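Local structure of UDP-glucose 6-dehydrogenase (Pyrobaculum islandicum, 3VTF) at residues A[118-123]-A[142-147]; A[245-250]-A[317-322]; A[358-363]-A[381-386]. The protein probably catalyses the oxidation of UDP-glucose to UDP-glucuronate, reducing two NAD(+) to NADH with one water consumed. All blocks are in the same frame, centred on the assembly; numbering follows the deposited sequence.

How the contacts relate
The three contacts follow one another along the chain, and none nests in or crosses another. Contact 1 comes first. It closes a short loop of 18 residues in the NAD-binding domain, between helix 118-134 and the loop after strand 139-142. Contact 2 closes a longer one of 66 residues. It ties the end of the long helix 221-251 to helix 304-328. Contact 3 closes 17 residues in the UDP-binding domain and joins helices 354-364 and 377-384. Contacts 2 and 3 touch, because P317 and V321 pack on V358 and L361. Contact 1 stands apart, its centre about 36 Å from that of contact 2 and about 31 Å from that of contact 3.

Contact 1 of 3, residues A[118-123]-A[142-147]; sequences RYVEAA and VKSTVP
V120 packs on S144 and V146 inside the Rossmann-like NAD-binding domain. Helix 118-134 is the connection of a beta-alpha-beta crossover. It links strand 100-103 to the neighbouring parallel strand 139-142. The contact joins the first turn of this helix to the loop that leaves the C-terminal end of strand 139-142.

The V120 side chain starts toward the loop, and its CB divides into two methyls. CG1 lies anti to the backbone N (chi1 168°). This rotation places CG2 beside the backbone N and brings it forward to the loop. V120 CG2 meets S144 CB at 3.8 Å. The same V120 CG2 lies 3.9 Å from S144 OG, and V146 CG1 closes on it at 4.0 Å. One methyl therefore rests on two residues that are separated by T145. V120 CG1 stays a little farther off, 4.4 Å from V146 CG1. Beyond the loop, the V120 side chain also touches T107 and V155, the latter on helix 151-160.

All three touching residues are buried. The contact is apolar apart from the S144 hydroxyl, whose hydrogen-bond partners are backbone carbonyls. S144 OG is hydrogen-bonded to V105 O and I103 O, and this ties the loop to the end of strand 100-103. The serine thus offers V120 its CB, while its oxygen serves the backbone.

T145 points the other way, and its side chain touches K228 and Y229 of helix 221-251. T145 and T107 are predicted to bind NAD(+), so the contact probably lies next to the cofactor site, at the C-terminal ends of the parallel strands, where Rossmann folds bind their nucleotides. T107 also joins the loop directly, through a hydrogen bond between T107 OG1 and T145 O.

Contact 2 of 3, residues A[245-250]-A[317-322]; sequences VGLLAK and PRYAVQ
L247 O accepts a hydrogen bond of 2.7 Å from a water, and the same water sits 3.0 Å from Y319 OH. The water bridges helix 221-251 and helix 304-328. No direct hydrogen bond joins these segments.

The Y319 ring reaches across with CG anti to its backbone N (chi1 -177°). L247 CD2 comes to it obliquely, 3.6 Å from Y319 CE2. The leucine and the tyrosine run antiparallel, each passing the other. K250 CD lies at the ring edge, near its plane and 3.4 Å from Y319 OH. The lysine then bends at its last torsion (chi4 56°), and its NZ forms a salt bridge with E439.

Y315 also meets the ring of Y319, and L301 of the second subunit packs on L247. The site lies at the end of the long central helix, beside the dimer contact. Replacing Y319 by an alanine would probably leave the bridging water without its phenol mate and open a gap beside L247 CD2 and K250 CD.

A methyl and a methylene pack against the CE2 side of the ring. The helices are thus joined by apolar packing and one water bridge. The tyrosine hydroxyl gains a polar link without a direct bond, and the lysine charge, met by E439, is not left to the ring.

Contact 3 of 3, residues A[358-363]-A[381-386]; sequences VARLLL and RAVLGD
L384 forks between A359 and R360, where helix 377-384 lies against helix 354-364 in the UDP-binding domain. Its CG stands beside the backbone N, and the branch carries the two methyls across to the other helix. L384 CD1 approaches A359 CB at 4.3 Å. L384 CD2 lies 4.2 Å from R360 CG, on the aliphatic part of the arginine. These are loose apolar contacts, and no hydrogen bond crosses the pair of segments.

R360 leaves its helix with CG beside the backbone N (chi1 -69°) and runs extended as far as NE. The guanidinium is then turned well out of line with the chain (chi4 103°). Its two terminal nitrogens go to different partners. R360 NH2 lies 3.3 Å from V383 CG1, a close approach of a charged group to a methyl. R360 NH1 forms a salt bridge with E357, one turn back toward the N terminus. That bond probably steadies the group while its other end lies by the valine. V383 puts CG1 forward to meet it, and the arginine chain runs roughly perpendicular to the valine.

The methyls of L384 lie on the more sheltered side of the contact. R360 and V383 form its exposed border. V383 is also about 7 Å, side chain to side chain, from R351, predicted to bind NAD(+).

Helix 377-384 ends at this point, and G385 leaves it with a positive phi. S387 OG is hydrogen-bonded to L384 O. Around the contact, helix 354-364 lies in the beta-alpha-beta crossover between the adjacent parallel strands 335-339 and 368-372, and L362 packs on both strands. Helix 377-384 then leads from strand 368-372 to the outermost strand 389-390, while V358 and L361 face helix 304-328.

Contact 1 of 3, residues A[118-123]-A[142-147]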
loop_
_atom_site.group_PDB
_atom_site.type_symbol
_atom_site.label_atom_id
_atom_site.label_comp_id
_atom_site.label_asym_id
_atom_site.label_seq_id
_atom_site.Cartn_x
_atom_site.Cartn_y
_atom_site.Cartn_z
ATOM N N ARG A 118 -30.803 -1.085 -2.959
ATOM C CA ARG A 118 -32.151 -1.606 -3.332
ATOM C C ARG A 118 -32.150 -3.026 -3.826
ATOM O O ARG A 118 -33.074 -3.769 -3.517
ATOM C CB ARG A 118 -32.777 -0.716 -4.433
ATOM C CG ARG A 118 -33.197 0.701 -3.973
ATOM C CD ARG A 118 -33.711 1.448 -5.239
ATOM N NE ARG A 118 -32.609 1.521 -6.239
ATOM C CZ ARG A 118 -32.779 1.379 -7.525
ATOM N NH1 ARG A 118 -34.025 1.191 -8.020
ATOM N NH2 ARG A 118 -31.710 1.366 -8.319
ATOM N N TYR A 119 -31.125 -3.458 -4.596
ATOM C CA TYR A 119 -31.074 -4.851 -5.077
ATOM C C TYR A 119 -30.901 -5.833 -3.919
ATOM O O TYR A 119 -31.547 -6.911 -3.891
ATOM C CB TYR A 119 -29.888 -5.049 -6.097
ATOM C CG TYR A 119 -29.953 -4.056 -7.281
ATOM C CD1 TYR A 119 -30.578 -4.440 -8.457
ATOM C CD2 TYR A 119 -29.467 -2.753 -7.182
ATOM C CE1 TYR A 119 -30.700 -3.570 -9.543
ATOM C CE2 TYR A 119 -29.607 -1.886 -8.245
ATOM C CZ TYR A 119 -30.242 -2.290 -9.418
ATOM O OH TYR A 119 -30.345 -1.411 -10.508
ATOM N N VAL A 120 -29.980 -5.490 -2.985
ATOM C CA VAL A 120 -29.782 -6.320 -1.778
ATOM C C VAL A 120 -31.094 -6.346 -0.912
ATOM O O VAL A 120 -31.477 -7.405 -0.409
ATOM C CB VAL A 120 -28.622 -5.706 -0.940
ATOM C CG1 VAL A 120 -28.504 -6.322 0.498
ATOM C CG2 VAL A 120 -27.264 -5.871 -1.725
ATOM N N GLU A 121 -31.752 -5.185 -0.783
ATOM C CA GLU A 121 -32.965 -5.166 0.062
ATOM C C GLU A 121 -34.054 -6.082 -0.530
ATOM O O GLU A 121 -34.672 -6.846 0.193
ATOM C CB GLU A 121 -33.494 -3.732 0.253
ATOM C CG GLU A 121 -34.848 -3.774 0.982
ATOM C CD GLU A 121 -35.358 -2.438 1.421
ATOM O OE1 GLU A 121 -34.724 -1.440 1.111
ATOM O OE2 GLU A 121 -36.385 -2.417 2.163
ATOM N N ALA A 122 -34.255 -6.031 -1.837
ATOM C CA ALA A 122 -35.268 -6.905 -2.500
ATOM C C ALA A 122 -34.895 -8.330 -2.391
ATOM O O ALA A 122 -35.756 -9.209 -2.190
ATOM C CB ALA A 122 -35.501 -6.518 -3.994
ATOM N N ALA A 123 -33.571 -8.654 -2.465
ATOM C CA ALA A 123 -33.205 -10.050 -2.379
ATOM C C ALA A 123 -33.451 -10.503 -0.921
ATOM O O ALA A 123 -33.871 -11.623 -0.708
ATOM C CB ALA A 123 -31.693 -10.199 -2.689
ATOM N N VAL A 142 -24.503 -12.577 3.077
ATOM C CA VAL A 142 -24.380 -11.470 2.153
ATOM C C VAL A 142 -22.979 -11.562 1.464
ATOM O O VAL A 142 -21.943 -11.379 2.165
ATOM C CB VAL A 142 -24.490 -10.107 2.894
ATOM C CG1 VAL A 142 -24.401 -8.953 1.861
ATOM C CG2 VAL A 142 -25.796 -9.977 3.756
ATOM N N LYS A 143 -22.970 -11.842 0.154
ATOM C CA LYS A 143 -21.680 -11.834 -0.615
ATOM C C LYS A 143 -21.487 -10.467 -1.293
ATOM O O LYS A 143 -20.395 -10.064 -1.525
ATOM C CB LYS A 143 -21.732 -12.881 -1.718
ATOM C CG LYS A 143 -21.574 -14.305 -1.234
ATOM C CD LYS A 143 -20.257 -14.500 -0.541
ATOM C CE LYS A 143 -19.120 -14.690 -1.489
ATOM N NZ LYS A 143 -17.970 -15.219 -0.613
ATOM N N SER A 144 -22.604 -9.795 -1.656
ATOM C CA SER A 144 -22.635 -8.422 -2.141
ATOM C C SER A 144 -21.714 -7.528 -1.323
ATOM O O SER A 144 -21.691 -7.658 -0.130
ATOM C CB SER A 144 -24.116 -7.873 -2.118
ATOM O OG SER A 144 -24.907 -8.769 -2.926
ATOM N N THR A 145 -21.021 -6.578 -1.984
ATOM C CA THR A 145 -20.275 -5.559 -1.339
ATOM C C THR A 145 -21.193 -4.501 -0.784
ATOM O O THR A 145 -21.850 -3.792 -1.562
ATOM C CB THR A 145 -19.238 -4.934 -2.357
ATOM O OG1 THR A 145 -18.369 -6.031 -2.759
ATOM C CG2 THR A 145 -18.383 -3.871 -1.595
ATOM N N VAL A 146 -21.290 -4.447 0.546
ATOM C CA VAL A 146 -22.265 -3.601 1.181
ATOM C C VAL A 146 -21.551 -2.844 2.293
ATOM O O VAL A 146 -20.604 -3.341 2.955
ATOM C CB VAL A 146 -23.426 -4.401 1.820
ATOM C CG1 VAL A 146 -24.344 -5.041 0.803
ATOM C CG2 VAL A 146 -22.869 -5.515 2.805
ATOM N N PRO A 147 -21.992 -1.622 2.561
ATOM C CA PRO A 147 -21.347 -0.869 3.634
ATOM C C PRO A 147 -21.501 -1.577 4.998
ATOM O O PRO A 147 -22.468 -2.297 5.221
ATOM C CB PRO A 147 -22.101 0.465 3.645
ATOM C CG PRO A 147 -22.775 0.593 2.252
ATOM C CD PRO A 147 -22.993 -0.868 1.789
#

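Contact 2 of 3, residues A[245-250]-A[317-322]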
loop_
_atom_site.group_PDB
_atom_site.type_symbol
_atom_site.label_atom_id
_atom_site.label_comp_id
_atom_site.label_asym_id
_atom_site.label_seq_id
_atom_site.Cartn_x
_atom_site.Cartn_y
_atom_site.Cartn_z
ATOM N N VAL A 245 3.343 8.747 -8.179
ATOM C CA VAL A 245 4.808 8.607 -8.335
ATOM C C VAL A 245 5.192 8.664 -9.837
ATOM O O VAL A 245 6.227 9.282 -10.210
ATOM C CB VAL A 245 5.263 7.288 -7.677
ATOM C CG1 VAL A 245 6.739 6.987 -7.985
ATOM C CG2 VAL A 245 5.072 7.467 -6.172
ATOM N N GLY A 246 4.369 8.057 -10.705
ATOM C CA GLY A 246 4.619 7.992 -12.150
ATOM C C GLY A 246 4.589 9.345 -12.860
ATOM O O GLY A 246 5.426 9.624 -13.738
ATOM N N LEU A 247 3.670 10.222 -12.434
ATOM C CA LEU A 247 3.687 11.566 -13.036
ATOM C C LEU A 247 5.006 12.240 -12.781
ATOM O O LEU A 247 5.508 12.986 -13.639
ATOM C CB LEU A 247 2.493 12.398 -12.435
ATOM C CG LEU A 247 1.126 11.871 -12.811
ATOM C CD1 LEU A 247 0.007 12.601 -11.962
ATOM C CD2 LEU A 247 0.870 12.024 -14.303
ATOM N N LEU A 248 5.552 12.039 -11.562
ATOM C CA LEU A 248 6.809 12.562 -11.177
ATOM C C LEU A 248 7.967 11.908 -11.886
ATOM O O LEU A 248 8.907 12.613 -12.407
ATOM C CB LEU A 248 6.963 12.567 -9.607
ATOM C CG LEU A 248 8.372 12.896 -9.058
ATOM C CD1 LEU A 248 8.767 14.348 -9.484
ATOM C CD2 LEU A 248 8.296 12.910 -7.536
ATOM N N ALA A 249 7.934 10.579 -11.991
ATOM C CA ALA A 249 9.002 9.861 -12.689
ATOM C C ALA A 249 9.090 10.367 -14.142
ATOM O O ALA A 249 10.188 10.526 -14.661
ATOM C CB ALA A 249 8.766 8.348 -12.665
ATOM N N LYS A 250 7.929 10.500 -14.782
ATOM C CA LYS A 250 7.805 10.967 -16.164
ATOM C C LYS A 250 8.504 12.379 -16.289
ATOM O O LYS A 250 9.309 12.584 -17.174
ATOM C CB LYS A 250 6.342 11.105 -16.613
ATOM C CG LYS A 250 6.176 11.524 -18.101
ATOM C CD LYS A 250 4.653 11.566 -18.487
ATOM C CE LYS A 250 4.475 11.981 -19.967
ATOM N NZ LYS A 250 5.250 11.037 -20.833
ATOM N N PRO A 317 -6.922 9.443 -17.404
ATOM C CA PRO A 317 -7.383 9.407 -18.807
ATOM C C PRO A 317 -7.405 10.810 -19.490
ATOM O O PRO A 317 -7.121 10.924 -20.693
ATOM C CB PRO A 317 -8.834 8.901 -18.708
ATOM C CG PRO A 317 -8.888 8.212 -17.366
ATOM C CD PRO A 317 -7.959 8.931 -16.472
ATOM N N ARG A 318 -7.725 11.851 -18.726
ATOM C CA ARG A 318 -7.648 13.230 -19.235
ATOM C C ARG A 318 -6.192 13.528 -19.575
ATOM O O ARG A 318 -5.894 14.157 -20.609
ATOM C CB ARG A 318 -8.154 14.251 -18.176
ATOM C CG ARG A 318 -9.680 14.280 -18.002
ATOM C CD ARG A 318 -10.235 15.011 -16.751
ATOM N NE ARG A 318 -9.370 16.077 -16.214
ATOM C CZ ARG A 318 -8.983 16.214 -14.913
ATOM N NH1 ARG A 318 -9.381 15.356 -13.962
ATOM N NH2 ARG A 318 -8.196 17.238 -14.532
ATOM N N TYR A 319 -5.254 13.119 -18.715
ATOM C CA TYR A 319 -3.868 13.413 -19.010
ATOM C C TYR A 319 -3.375 12.734 -20.292
ATOM O O TYR A 319 -2.548 13.320 -21.035
ATOM C CB TYR A 319 -2.984 13.048 -17.799
ATOM C CG TYR A 319 -1.535 13.353 -17.891
ATOM C CD1 TYR A 319 -1.092 14.701 -18.048
ATOM C CD2 TYR A 319 -0.536 12.311 -17.786
ATOM C CE1 TYR A 319 0.264 14.997 -18.101
ATOM C CE2 TYR A 319 0.816 12.636 -17.808
ATOM C CZ TYR A 319 1.208 13.955 -18.002
ATOM O OH TYR A 319 2.560 14.214 -18.063
ATOM N N ALA A 320 -3.833 11.492 -20.516
ATOM C CA ALA A 320 -3.393 10.696 -21.672
ATOM C C ALA A 320 -3.858 11.449 -22.959
ATOM O O ALA A 320 -3.105 11.549 -23.921
ATOM C CB ALA A 320 -4.035 9.254 -21.634
ATOM N N VAL A 321 -5.105 11.928 -22.951
ATOM C CA VAL A 321 -5.651 12.650 -24.080
ATOM C C VAL A 321 -4.895 14.016 -24.243
ATOM O O VAL A 321 -4.539 14.390 -25.355
ATOM C CB VAL A 321 -7.185 12.837 -23.890
ATOM C CG1 VAL A 321 -7.823 13.912 -24.896
ATOM C CG2 VAL A 321 -7.852 11.465 -23.963
ATOM N N GLN A 322 -4.552 14.695 -23.135
ATOM C CA GLN A 322 -3.770 15.906 -23.221
ATOM C C GLN A 322 -2.389 15.684 -23.862
ATOM O O GLN A 322 -1.911 16.535 -24.690
ATOM C CB GLN A 322 -3.588 16.567 -21.851
ATOM C CG GLN A 322 -4.885 17.083 -21.224
ATOM C CD GLN A 322 -4.671 17.551 -19.786
ATOM O OE1 GLN A 322 -3.522 17.752 -19.349
ATOM N NE2 GLN A 322 -5.776 17.726 -19.042
HETATM O O HOH W 1 4.240 14.428 -15.577
#

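Contact 3 of 3, residues A[358-363]-A[381-386]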
loop_
_atom_site.group_PDB
_atom_site.type_symbol
_atom_site.label_atom_id
_atom_site.label_comp_id
_atom_site.label_asym_id
_atom_site.label_seq_id
_atom_site.Cartn_x
_atom_site.Cartn_y
_atom_site.Cartn_z
ATOM N N VAL A 358 -11.471 7.199 -22.592
ATOM C CA VAL A 358 -10.542 7.880 -23.535
ATOM C C VAL A 358 -11.232 8.132 -24.915
ATOM O O VAL A 358 -11.101 9.226 -25.445
ATOM C CB VAL A 358 -9.197 7.131 -23.660
ATOM C CG1 VAL A 358 -8.415 7.657 -24.857
ATOM C CG2 VAL A 358 -8.400 7.363 -22.351
ATOM N N ALA A 359 -11.959 7.154 -25.453
ATOM C CA ALA A 359 -12.696 7.340 -26.740
ATOM C C ALA A 359 -13.635 8.553 -26.607
ATOM O O ALA A 359 -13.609 9.470 -27.448
ATOM C CB ALA A 359 -13.470 6.067 -27.144
ATOM N N ARG A 360 -14.391 8.609 -25.512
ATOM C CA ARG A 360 -15.298 9.761 -25.289
ATOM C C ARG A 360 -14.575 11.069 -25.202
ATOM O O ARG A 360 -14.940 12.074 -25.870
ATOM C CB ARG A 360 -16.106 9.589 -24.013
ATOM C CG ARG A 360 -17.139 8.485 -24.056
ATOM C CD ARG A 360 -18.049 8.684 -22.820
ATOM N NE ARG A 360 -18.926 7.527 -22.587
ATOM C CZ ARG A 360 -18.724 6.604 -21.637
ATOM N NH1 ARG A 360 -17.683 6.673 -20.795
ATOM N NH2 ARG A 360 -19.542 5.584 -21.532
ATOM N N LEU A 361 -13.496 11.099 -24.431
ATOM C CA LEU A 361 -12.720 12.350 -24.414
ATOM C C LEU A 361 -12.212 12.744 -25.806
ATOM O O LEU A 361 -12.113 13.930 -26.152
ATOM C CB LEU A 361 -11.498 12.304 -23.425
ATOM C CG LEU A 361 -11.934 12.111 -21.936
ATOM C CD1 LEU A 361 -10.768 11.587 -21.032
ATOM C CD2 LEU A 361 -12.485 13.409 -21.396
ATOM N N LEU A 362 -11.751 11.761 -26.562
ATOM C CA LEU A 362 -11.267 12.069 -27.910
ATOM C C LEU A 362 -12.432 12.650 -28.756
ATOM O O LEU A 362 -12.239 13.617 -29.499
ATOM C CB LEU A 362 -10.685 10.809 -28.540
ATOM C CG LEU A 362 -9.324 10.325 -27.902
ATOM C CD1 LEU A 362 -9.031 9.035 -28.625
ATOM C CD2 LEU A 362 -8.204 11.361 -28.084
ATOM N N LEU A 363 -13.591 12.001 -28.689
ATOM C CA LEU A 363 -14.797 12.434 -29.418
ATOM C C LEU A 363 -15.182 13.837 -29.089
ATOM O O LEU A 363 -15.306 14.650 -29.985
ATOM C CB LEU A 363 -15.966 11.520 -29.170
ATOM C CG LEU A 363 -15.893 10.170 -29.842
ATOM C CD1 LEU A 363 -17.022 9.294 -29.305
ATOM C CD2 LEU A 363 -15.871 10.247 -31.372
ATOM N N ARG A 381 -19.777 -1.265 -28.365
ATOM C CA ARG A 381 -20.781 -0.703 -29.317
ATOM C C ARG A 381 -22.088 -0.431 -28.599
ATOM O O ARG A 381 -22.687 0.637 -28.824
ATOM C CB ARG A 381 -21.056 -1.637 -30.502
ATOM C CG ARG A 381 -22.058 -1.098 -31.548
ATOM C CD ARG A 381 -22.545 -2.210 -32.512
ATOM N NE ARG A 381 -21.449 -2.812 -33.286
ATOM C CZ ARG A 381 -20.816 -2.192 -34.289
ATOM N NH1 ARG A 381 -21.194 -0.967 -34.621
ATOM N NH2 ARG A 381 -19.810 -2.777 -34.955
ATOM N N ALA A 382 -22.499 -1.366 -27.719
ATOM C CA ALA A 382 -23.680 -1.130 -26.853
ATOM C C ALA A 382 -23.598 0.225 -26.184
ATOM O O ALA A 382 -24.611 0.842 -25.966
ATOM C CB ALA A 382 -23.876 -2.227 -25.814
ATOM N N VAL A 383 -22.379 0.689 -25.872
ATOM C CA VAL A 383 -22.173 1.957 -25.224
ATOM C C VAL A 383 -21.845 3.121 -26.169
ATOM O O VAL A 383 -22.365 4.218 -25.990
ATOM C CB VAL A 383 -21.109 1.864 -24.070
ATOM C CG1 VAL A 383 -20.872 3.249 -23.462
ATOM C CG2 VAL A 383 -21.583 0.881 -23.006
ATOM N N LEU A 384 -20.959 2.912 -27.140
ATOM C CA LEU A 384 -20.517 3.995 -28.007
ATOM C C LEU A 384 -21.322 4.103 -29.326
ATOM O O LEU A 384 -21.202 5.102 -30.029
ATOM C CB LEU A 384 -19.030 3.783 -28.351
ATOM C CG LEU A 384 -18.112 3.881 -27.131
ATOM C CD1 LEU A 384 -16.770 3.256 -27.487
ATOM C CD2 LEU A 384 -17.917 5.333 -26.776
ATOM N N GLY A 385 -22.109 3.080 -29.661
ATOM C CA GLY A 385 -22.828 3.029 -30.959
ATOM C C GLY A 385 -21.932 3.403 -32.148
ATOM O O GLY A 385 -20.719 3.082 -32.199
ATOM N N ASP A 386 -22.518 4.121 -33.099
ATOM C CA ASP A 386 -21.816 4.496 -34.306
ATOM C C ASP A 386 -20.906 5.731 -34.114
ATOM O O ASP A 386 -20.426 6.314 -35.095
ATOM C CB ASP A 386 -22.853 4.793 -35.412
ATOM C CG ASP A 386 -23.861 5.886 -34.994
ATOM O OD1 ASP A 386 -23.511 7.101 -34.946
ATOM O OD2 ASP A 386 -25.011 5.524 -34.682
#